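Local structure of xylosidase (Xanthomonas axonopodis pv. citri, 6XN2) at residues A[180-194]-A[215-229]. The protein is a family 43 glycoside hydrolase that probably cleaves xylose units from beta-1,4-linked xylo-oligosaccharides, binding xylose residues in its pocket and a calcium ion. Sequence-based numbering, arbitrary orientation.
Sequences AHYLYFGGIWGGQLQ and LGPRVARLHERMIDL
Leu183 and Ala220 exchange two hydrogen bonds, N-H to C=O each way, as do Phe185 and Arg218, pairing strands 181-185 and 218-221 antiparallel. A fifth bond, Leu222 N to His181 O (2.8 Å, N-H...O 176°), carries the ladder past Arg221, and a water then joins His181 N to Leu222 O. In the non-hydrogen-bonded pair Tyr184-Val219, the CA-H of Val219 points at Leu183 O and that of Tyr184 at Arg218 O. Two CH-pi contacts join the strands. Val219 CG2 lies 3.3 Å from Tyr184 CE2, over one ring face and off-centre; Tyr184 OH bonds to Pro288 O. On the other sheet face Arg218 CB covers the Phe185 ring, 3.6 Å from Phe185 CZ; Phe185 chi1 of 59° brings the ring across to Arg218, whose NE hydrogen-bonds Ser233 OG. A third comes from Met226, last residue of the type I turn from His223: bent at chi2 and chi3, it puts CE centrally over the His181 ring, 3.8 Å from His181 CG, with SD over the same face. Among apolar contacts, Leu183 CD2 meets Leu229 CD2 at 3.8 Å. Flanked by strands 172-175 and 234-239, these are the middle strands of a four-stranded antiparallel blade, as in the five-bladed beta-propeller of family 43.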
ATOM      1  N   ALA A 180      -7.010  10.074 -15.939  1.00 33.48           N
ATOM      2  CA  ALA A 180      -7.256   8.666 -15.828  1.00 29.27           C
ATOM      3  C   ALA A 180      -6.934   8.141 -14.448  1.00 29.72           C
ATOM      4  O   ALA A 180      -6.258   8.779 -13.708  1.00 29.96           O
ATOM      5  CB  ALA A 180      -6.457   7.915 -16.853  1.00 30.41           C
ATOM      6  N   HIS A 181      -7.463   6.981 -14.135  1.00 26.24           N
ATOM      7  CA  HIS A 181      -7.191   6.309 -12.896  1.00 27.05           C
ATOM      8  C   HIS A 181      -6.618   4.944 -13.201  1.00 27.03           C
ATOM      9  O   HIS A 181      -7.095   4.268 -14.049  1.00 26.11           O
ATOM     10  CB  HIS A 181      -8.413   6.170 -12.015  1.00 27.17           C
ATOM     11  CG  HIS A 181      -8.809   7.411 -11.290  1.00 27.46           C
ATOM     12  ND1 HIS A 181      -9.654   8.341 -11.829  1.00 30.05           N
ATOM     13  CD2 HIS A 181      -8.548   7.834 -10.042  1.00 28.58           C
ATOM     14  CE1 HIS A 181      -9.847   9.315 -10.969  1.00 27.60           C
ATOM     15  NE2 HIS A 181      -9.193   9.027  -9.872  1.00 27.23           N
ATOM     16  N   TYR A 182      -5.577   4.558 -12.489  1.00 25.01           N
ATOM     17  CA  TYR A 182      -4.944   3.278 -12.688  1.00 24.62           C
ATOM     18  C   TYR A 182      -4.917   2.481 -11.411  1.00 27.51           C
ATOM     19  O   TYR A 182      -4.601   2.983 -10.391  1.00 26.79           O
ATOM     20  CB  TYR A 182      -3.511   3.430 -13.183  1.00 25.10           C
ATOM     21  CG  TYR A 182      -3.343   4.104 -14.511  1.00 28.52           C
ATOM     22  CD1 TYR A 182      -3.245   5.449 -14.604  1.00 28.56           C
ATOM     23  CD2 TYR A 182      -3.279   3.388 -15.652  1.00 28.02           C
ATOM     24  CE1 TYR A 182      -3.099   6.068 -15.812  1.00 28.23           C
ATOM     25  CE2 TYR A 182      -3.130   3.994 -16.858  1.00 29.56           C
ATOM     26  CZ  TYR A 182      -3.054   5.336 -16.939  1.00 31.31           C
ATOM     27  OH  TYR A 182      -2.891   5.939 -18.143  1.00 29.00           O
ATOM     28  N   LEU A 183      -5.267   1.220 -11.498  1.00 25.19           N
ATOM     29  CA  LEU A 183      -5.227   0.348 -10.338  1.00 28.36           C
ATOM     30  C   LEU A 183      -3.959  -0.497 -10.359  1.00 26.05           C
ATOM     31  O   LEU A 183      -3.643  -1.134 -11.366  1.00 26.09           O
ATOM     32  CB  LEU A 183      -6.466  -0.554 -10.289  1.00 27.49           C
ATOM     33  CG  LEU A 183      -6.447  -1.646  -9.205  1.00 27.09           C
ATOM     34  CD1 LEU A 183      -6.497  -1.054  -7.797  1.00 24.36           C
ATOM     35  CD2 LEU A 183      -7.583  -2.636  -9.433  1.00 25.61           C
ATOM     36  N   TYR A 184      -3.222  -0.465  -9.253  1.00 25.09           N
ATOM     37  CA  TYR A 184      -2.053  -1.313  -9.063  1.00 25.47           C
ATOM     38  C   TYR A 184      -2.361  -2.316  -7.980  1.00 24.68           C
ATOM     39  O   TYR A 184      -3.000  -1.966  -6.994  1.00 27.18           O
ATOM     40  CB  TYR A 184      -0.826  -0.488  -8.672  1.00 27.07           C
ATOM     41  CG  TYR A 184      -0.409   0.520  -9.713  1.00 25.92           C
ATOM     42  CD1 TYR A 184      -1.018   1.773  -9.781  1.00 25.30           C
ATOM     43  CD2 TYR A 184       0.604   0.224 -10.626  1.00 25.68           C
ATOM     44  CE1 TYR A 184      -0.630   2.708 -10.736  1.00 27.72           C
ATOM     45  CE2 TYR A 184       0.997   1.155 -11.584  1.00 27.07           C
ATOM     46  CZ  TYR A 184       0.373   2.390 -11.633  1.00 27.99           C
ATOM     47  OH  TYR A 184       0.756   3.314 -12.579  1.00 28.53           O
ATOM     48  N   PHE A 185      -1.912  -3.553  -8.146  1.00 22.60           N
ATOM     49  CA  PHE A 185      -2.100  -4.528  -7.083  1.00 25.31           C
ATOM     50  C   PHE A 185      -1.084  -5.664  -7.106  1.00 25.20           C
ATOM     51  O   PHE A 185      -0.340  -5.841  -8.074  1.00 26.95           O
ATOM     52  CB  PHE A 185      -3.538  -5.090  -7.119  1.00 21.19           C
ATOM     53  CG  PHE A 185      -3.932  -5.767  -8.419  1.00 23.37           C
ATOM     54  CD1 PHE A 185      -4.423  -5.028  -9.489  1.00 26.07           C
ATOM     55  CD2 PHE A 185      -3.869  -7.150  -8.546  1.00 25.14           C
ATOM     56  CE1 PHE A 185      -4.811  -5.645 -10.672  1.00 24.22           C
ATOM     57  CE2 PHE A 185      -4.261  -7.778  -9.729  1.00 22.81           C
ATOM     58  CZ  PHE A 185      -4.730  -7.025 -10.792  1.00 24.12           C
ATOM     59  N   GLY A 186      -1.053  -6.419  -6.013  1.00 26.23           N
ATOM     60  CA  GLY A 186      -0.178  -7.567  -5.915  1.00 23.95           C
ATOM     61  C   GLY A 186       0.564  -7.696  -4.604  1.00 27.52           C
ATOM     62  O   GLY A 186       0.945  -6.719  -3.968  1.00 26.67           O
ATOM     63  N   GLY A 187       0.766  -8.937  -4.200  1.00 25.10           N
ATOM     64  CA  GLY A 187       1.601  -9.247  -3.059  1.00 28.62           C
ATOM     65  C   GLY A 187       1.917 -10.720  -3.153  1.00 30.36           C
ATOM     66  O   GLY A 187       1.015 -11.518  -3.397  1.00 27.44           O
ATOM     67  N   ILE A 188       3.171 -11.085  -2.973  1.00 24.67           N
ATOM     68  CA  ILE A 188       3.553 -12.472  -3.000  1.00 28.30           C
ATOM     69  C   ILE A 188       3.386 -13.135  -1.636  1.00 26.71           C
ATOM     70  O   ILE A 188       2.796 -12.550  -0.762  1.00 26.39           O
ATOM     71  CB  ILE A 188       4.941 -12.715  -3.613  1.00 27.72           C
ATOM     72  CG1 ILE A 188       6.023 -12.036  -2.801  1.00 25.82           C
ATOM     73  CG2 ILE A 188       4.963 -12.273  -5.062  1.00 26.80           C
ATOM     74  CD1 ILE A 188       7.400 -12.373  -3.264  1.00 27.88           C
ATOM     75  N   TRP A 189       3.923 -14.349  -1.490  1.00 25.72           N
ATOM     76  CA  TRP A 189       3.721 -15.134  -0.263  1.00 24.88           C
ATOM     77  C   TRP A 189       2.234 -15.205   0.060  1.00 26.44           C
ATOM     78  O   TRP A 189       1.441 -15.661  -0.767  1.00 27.38           O
ATOM     79  CB  TRP A 189       4.500 -14.553   0.924  1.00 28.11           C
ATOM     80  CG  TRP A 189       5.997 -14.699   0.806  1.00 27.10           C
ATOM     81  CD1 TRP A 189       6.720 -14.889  -0.340  1.00 29.04           C
ATOM     82  CD2 TRP A 189       6.950 -14.669   1.879  1.00 31.20           C
ATOM     83  NE1 TRP A 189       8.065 -14.973  -0.045  1.00 28.92           N
ATOM     84  CE2 TRP A 189       8.229 -14.835   1.309  1.00 28.96           C
ATOM     85  CE3 TRP A 189       6.844 -14.516   3.266  1.00 32.23           C
ATOM     86  CZ2 TRP A 189       9.390 -14.864   2.083  1.00 29.47           C
ATOM     87  CZ3 TRP A 189       7.996 -14.533   4.027  1.00 28.38           C
ATOM     88  CH2 TRP A 189       9.251 -14.707   3.434  1.00 27.89           C
ATOM     89  N   GLY A 190       1.832 -14.747   1.229  1.00 27.05           N
ATOM     90  CA  GLY A 190       0.449 -14.766   1.630  1.00 26.97           C
ATOM     91  C   GLY A 190      -0.521 -14.005   0.760  1.00 28.31           C
ATOM     92  O   GLY A 190      -1.684 -14.213   0.784  1.00 23.81           O
ATOM     93  N   GLY A 191       0.009 -13.136  -0.044  1.00 26.23           N
ATOM     94  CA  GLY A 191      -0.817 -12.354  -0.907  1.00 28.35           C
ATOM     95  C   GLY A 191      -1.299 -13.067  -2.129  1.00 29.38           C
ATOM     96  O   GLY A 191      -1.998 -12.378  -2.842  1.00 28.24           O
ATOM     97  N   GLN A 192      -0.590 -14.172  -2.526  1.00 27.42           N
ATOM     98  CA  GLN A 192      -1.001 -15.112  -3.581  1.00 25.90           C
ATOM     99  C   GLN A 192      -0.680 -14.729  -5.029  1.00 27.81           C
ATOM    100  O   GLN A 192      -1.018 -15.483  -5.944  1.00 28.76           O
ATOM    101  CB  GLN A 192      -2.513 -15.396  -3.489  1.00 23.77           C
ATOM    102  CG  GLN A 192      -2.967 -15.941  -2.133  1.00 29.71           C
ATOM    103  CD  GLN A 192      -4.474 -16.163  -2.038  1.00 30.80           C
ATOM    104  OE1 GLN A 192      -5.249 -15.657  -2.847  1.00 28.10           O
ATOM    105  NE2 GLN A 192      -4.892 -16.922  -1.035  1.00 30.62           N
ATOM    106  N   LEU A 193      -0.013 -13.601  -5.254  1.00 25.97           N
ATOM    107  CA  LEU A 193       0.294 -13.173  -6.625  1.00 24.69           C
ATOM    108  C   LEU A 193       1.120 -14.214  -7.397  1.00 27.19           C
ATOM    109  O   LEU A 193       1.059 -14.287  -8.627  1.00 30.08           O
ATOM    110  CB  LEU A 193       1.032 -11.826  -6.611  1.00 30.05           C
ATOM    111  CG  LEU A 193       1.535 -11.245  -7.940  1.00 26.66           C
ATOM    112  CD1 LEU A 193       0.382 -10.898  -8.886  1.00 28.10           C
ATOM    113  CD2 LEU A 193       2.405 -10.017  -7.694  1.00 25.11           C
ATOM    114  N   GLN A 194       1.877 -15.024  -6.664  1.00 27.90           N
ATOM    115  CA  GLN A 194       2.746 -16.031  -7.269  1.00 28.01           C
ATOM    116  C   GLN A 194       1.959 -17.140  -7.962  1.00 29.79           C
ATOM    117  O   GLN A 194       2.512 -17.870  -8.781  1.00 27.31           O
ATOM    118  CB  GLN A 194       3.674 -16.635  -6.210  1.00 27.10           C
ATOM    119  CG  GLN A 194       2.979 -17.504  -5.168  1.00 27.00           C
ATOM    120  CD  GLN A 194       2.419 -16.714  -3.996  1.00 32.20           C
ATOM    121  OE1 GLN A 194       2.273 -15.489  -4.054  1.00 28.49           O
ATOM    122  NE2 GLN A 194       2.100 -17.419  -2.922  1.00 28.57           N
ATOM    123  N   LEU A 215       8.448 -11.569 -10.005  1.00 24.93           N
ATOM    124  CA  LEU A 215       7.123 -11.076 -10.338  1.00 29.17           C
ATOM    125  C   LEU A 215       7.033  -9.602  -9.976  1.00 31.17           C
ATOM    126  O   LEU A 215       7.666  -9.153  -9.015  1.00 26.94           O
ATOM    127  CB  LEU A 215       6.047 -11.877  -9.601  1.00 29.64           C
ATOM    128  CG  LEU A 215       5.994 -13.366  -9.934  1.00 27.50           C
ATOM    129  CD1 LEU A 215       5.035 -14.070  -9.019  1.00 32.29           C
ATOM    130  CD2 LEU A 215       5.591 -13.561 -11.384  1.00 32.65           C
ATOM    131  N   GLY A 216       6.257  -8.858 -10.761  1.00 29.32           N
ATOM    132  CA  GLY A 216       5.995  -7.460 -10.490  1.00 30.25           C
ATOM    133  C   GLY A 216       4.537  -7.256 -10.135  1.00 27.79           C
ATOM    134  O   GLY A 216       3.723  -8.172 -10.269  1.00 25.54           O
ATOM    135  N   PRO A 217       4.191  -6.047  -9.678  1.00 28.48           N
ATOM    136  CA  PRO A 217       2.778  -5.762  -9.411  1.00 27.10           C
ATOM    137  C   PRO A 217       1.977  -5.749 -10.711  1.00 26.26           C
ATOM    138  O   PRO A 217       2.563  -5.744 -11.792  1.00 26.84           O
ATOM    139  CB  PRO A 217       2.816  -4.377  -8.756  1.00 26.89           C
ATOM    140  CG  PRO A 217       4.064  -3.739  -9.311  1.00 28.03           C
ATOM    141  CD  PRO A 217       5.055  -4.867  -9.484  1.00 27.78           C
ATOM    142  N   ARG A 218       0.675  -5.688 -10.614  1.00 24.16           N
ATOM    143  CA  ARG A 218      -0.160  -5.604 -11.773  1.00 24.19           C
ATOM    144  C   ARG A 218      -0.686  -4.182 -11.936  1.00 26.85           C
ATOM    145  O   ARG A 218      -0.793  -3.477 -10.976  1.00 26.60           O
ATOM    146  CB  ARG A 218      -1.304  -6.546 -11.611  1.00 25.23           C
ATOM    147  CG  ARG A 218      -0.889  -7.944 -11.271  1.00 25.99           C
ATOM    148  CD  ARG A 218      -0.000  -8.541 -12.330  1.00 26.19           C
ATOM    149  NE  ARG A 218      -0.676  -8.686 -13.599  1.00 25.76           N
ATOM    150  CZ  ARG A 218      -0.210  -9.389 -14.605  1.00 30.84           C
ATOM    151  NH1 ARG A 218       0.928 -10.000 -14.488  1.00 27.32           N
ATOM    152  NH2 ARG A 218      -0.874  -9.486 -15.714  1.00 28.11           N
ATOM    153  N   VAL A 219      -0.984  -3.775 -13.150  1.00 21.93           N
ATOM    154  CA  VAL A 219      -1.525  -2.465 -13.380  1.00 23.92           C
ATOM    155  C   VAL A 219      -2.637  -2.536 -14.408  1.00 25.67           C
ATOM    156  O   VAL A 219      -2.544  -3.246 -15.338  1.00 28.55           O
ATOM    157  CB  VAL A 219      -0.467  -1.460 -13.810  1.00 25.51           C
ATOM    158  CG1 VAL A 219       0.210  -1.877 -15.078  1.00 25.27           C
ATOM    159  CG2 VAL A 219      -1.022  -0.058 -13.928  1.00 27.92           C
ATOM    160  N   ALA A 220      -3.714  -1.822 -14.174  1.00 26.77           N
ATOM    161  CA  ALA A 220      -4.802  -1.772 -15.108  1.00 29.23           C
ATOM    162  C   ALA A 220      -5.517  -0.454 -15.017  1.00 26.76           C
ATOM    163  O   ALA A 220      -5.873  -0.025 -13.977  1.00 23.99           O
ATOM    164  CB  ALA A 220      -5.762  -2.881 -14.851  1.00 25.56           C
ATOM    165  N   ARG A 221      -5.742   0.168 -16.153  1.00 25.99           N
ATOM    166  CA  ARG A 221      -6.489   1.403 -16.162  1.00 29.86           C
ATOM    167  C   ARG A 221      -7.913   1.095 -15.741  1.00 27.12           C
ATOM    168  O   ARG A 221      -8.477   0.105 -16.089  1.00 27.28           O
ATOM    169  CB  ARG A 221      -6.482   2.083 -17.539  1.00 31.93           C
ATOM    170  CG  ARG A 221      -7.150   3.434 -17.546  1.00 32.35           C
ATOM    171  CD  ARG A 221      -7.130   4.138 -18.865  1.00 43.36           C
ATOM    172  NE  ARG A 221      -7.975   3.517 -19.860  1.00 56.79           N
ATOM    173  CZ  ARG A 221      -9.284   3.727 -19.977  1.00 65.84           C
ATOM    174  NH1 ARG A 221      -9.925   4.521 -19.134  1.00 58.34           N
ATOM    175  NH2 ARG A 221      -9.960   3.109 -20.925  1.00 69.00           N
ATOM    176  N   LEU A 222      -8.477   1.980 -14.962  1.00 27.01           N
ATOM    177  CA  LEU A 222      -9.804   1.812 -14.520  1.00 26.26           C
ATOM    178  C   LEU A 222     -10.796   2.411 -15.496  1.00 29.65           C
ATOM    179  O   LEU A 222     -10.547   3.382 -16.115  1.00 29.38           O
ATOM    180  CB  LEU A 222      -9.987   2.496 -13.167  1.00 27.67           C
ATOM    181  CG  LEU A 222      -9.389   1.802 -11.957  1.00 26.49           C
ATOM    182  CD1 LEU A 222      -9.426   2.685 -10.747  1.00 29.06           C
ATOM    183  CD2 LEU A 222     -10.073   0.507 -11.662  1.00 24.45           C
ATOM    184  N   HIS A 223     -11.955   1.798 -15.531  1.00 26.61           N
ATOM    185  CA  HIS A 223     -13.058   2.324 -16.348  1.00 31.50           C
ATOM    186  C   HIS A 223     -13.524   3.621 -15.691  1.00 29.12           C
ATOM    187  O   HIS A 223     -13.462   3.772 -14.488  1.00 25.71           O
ATOM    188  CB  HIS A 223     -14.161   1.269 -16.427  1.00 30.43           C
ATOM    189  CG  HIS A 223     -15.242   1.540 -17.414  1.00 33.79           C
ATOM    190  ND1 HIS A 223     -16.303   2.352 -17.138  1.00 37.51           N
ATOM    191  CD2 HIS A 223     -15.443   1.086 -18.660  1.00 34.82           C
ATOM    192  CE1 HIS A 223     -17.092   2.410 -18.177  1.00 36.62           C
ATOM    193  NE2 HIS A 223     -16.602   1.636 -19.107  1.00 35.29           N
ATOM    194  N   GLU A 224     -14.168   4.477 -16.466  1.00 30.15           N
ATOM    195  CA  GLU A 224     -14.736   5.707 -15.966  1.00 34.44           C
ATOM    196  C   GLU A 224     -15.741   5.503 -14.844  1.00 32.72           C
ATOM    197  O   GLU A 224     -15.918   6.328 -14.021  1.00 31.37           O
ATOM    198  CB  GLU A 224     -15.358   6.517 -17.103  1.00 38.12           C
ATOM    199  CG  GLU A 224     -16.572   5.854 -17.709  1.00 52.01           C
ATOM    200  CD  GLU A 224     -17.070   6.506 -18.988  1.00 68.79           C
ATOM    201  OE1 GLU A 224     -16.989   7.736 -19.114  1.00 75.54           O
ATOM    202  OE2 GLU A 224     -17.564   5.785 -19.855  1.00 71.93           O
ATOM    203  N   ARG A 225     -16.454   4.378 -14.799  1.00 29.65           N
ATOM    204  CA  ARG A 225     -17.398   4.035 -13.712  1.00 33.02           C
ATOM    205  C   ARG A 225     -16.674   3.614 -12.421  1.00 29.15           C
ATOM    206  O   ARG A 225     -17.363   3.412 -11.471  1.00 30.40           O
ATOM    207  CB  ARG A 225     -18.351   2.946 -14.183  1.00 31.83           C
ATOM    208  CG  ARG A 225     -17.731   1.566 -14.198  1.00 33.08           C
ATOM    209  CD  ARG A 225     -18.639   0.583 -14.888  1.00 37.54           C
ATOM    210  NE  ARG A 225     -19.962   0.554 -14.317  1.00 41.22           N
ATOM    211  CZ  ARG A 225     -20.790  -0.459 -14.401  1.00 41.56           C
ATOM    212  NH1 ARG A 225     -20.418  -1.565 -15.005  1.00 45.16           N
ATOM    213  NH2 ARG A 225     -21.982  -0.378 -13.865  1.00 39.09           N
ATOM    214  N   MET A 226     -15.356   3.395 -12.466  1.00 29.50           N
ATOM    215  CA  MET A 226     -14.473   3.136 -11.354  1.00 27.50           C
ATOM    216  C   MET A 226     -14.574   1.839 -10.648  1.00 31.86           C
ATOM    217  O   MET A 226     -13.715   1.501  -9.903  1.00 29.74           O
ATOM    218  CB  MET A 226     -14.508   4.273 -10.339  1.00 27.24           C
ATOM    219  CG  MET A 226     -14.156   5.613 -10.905  1.00 30.49           C
ATOM    220  SD  MET A 226     -12.415   5.736 -11.208  1.00 31.07           S
ATOM    221  CE  MET A 226     -11.880   6.062  -9.545  1.00 26.99           C
ATOM    222  N   ILE A 227     -15.623   1.104 -10.898  1.00 29.65           N
ATOM    223  CA  ILE A 227     -15.786  -0.158 -10.179  1.00 27.04           C
ATOM    224  C   ILE A 227     -15.412  -1.358 -11.061  1.00 28.66           C
ATOM    225  O   ILE A 227     -15.494  -2.509 -10.628  1.00 28.98           O
ATOM    226  CB  ILE A 227     -17.223  -0.319  -9.659  1.00 30.43           C
ATOM    227  CG1 ILE A 227     -18.202  -0.414 -10.828  1.00 33.01           C
ATOM    228  CG2 ILE A 227     -17.593   0.839  -8.739  1.00 30.62           C
ATOM    229  CD1 ILE A 227     -19.621  -0.618 -10.388  1.00 34.59           C
ATOM    230  N   ASP A 228     -14.924  -1.058 -12.249  1.00 28.79           N
ATOM    231  CA  ASP A 228     -14.469  -2.112 -13.176  1.00 28.83           C
ATOM    232  C   ASP A 228     -13.158  -1.684 -13.815  1.00 28.18           C
ATOM    233  O   ASP A 228     -12.936  -0.523 -13.942  1.00 27.37           O
ATOM    234  CB  ASP A 228     -15.466  -2.334 -14.306  1.00 28.69           C
ATOM    235  CG  ASP A 228     -16.772  -2.925 -13.853  1.00 35.89           C
ATOM    236  OD1 ASP A 228     -16.753  -3.861 -13.110  1.00 38.35           O
ATOM    237  OD2 ASP A 228     -17.778  -2.446 -14.284  1.00 46.49           O
ATOM    238  N   LEU A 229     -12.339  -2.641 -14.209  1.00 26.86           N
ATOM    239  CA  LEU A 229     -11.147  -2.322 -14.928  1.00 23.97           C
ATOM    240  C   LEU A 229     -11.534  -1.998 -16.347  1.00 30.34           C
ATOM    241  O   LEU A 229     -12.487  -2.489 -16.839  1.00 28.02           O
ATOM    242  CB  LEU A 229     -10.198  -3.503 -14.977  1.00 28.64           C
ATOM    243  CG  LEU A 229      -9.894  -4.226 -13.699  1.00 27.93           C
ATOM    244  CD1 LEU A 229      -8.852  -5.264 -13.989  1.00 25.80           C
ATOM    245  CD2 LEU A 229      -9.396  -3.248 -12.691  1.00 25.77           C
TER
HETATM  246  O   HOH W   1      -9.598   5.929 -15.893  1.00 29.74           O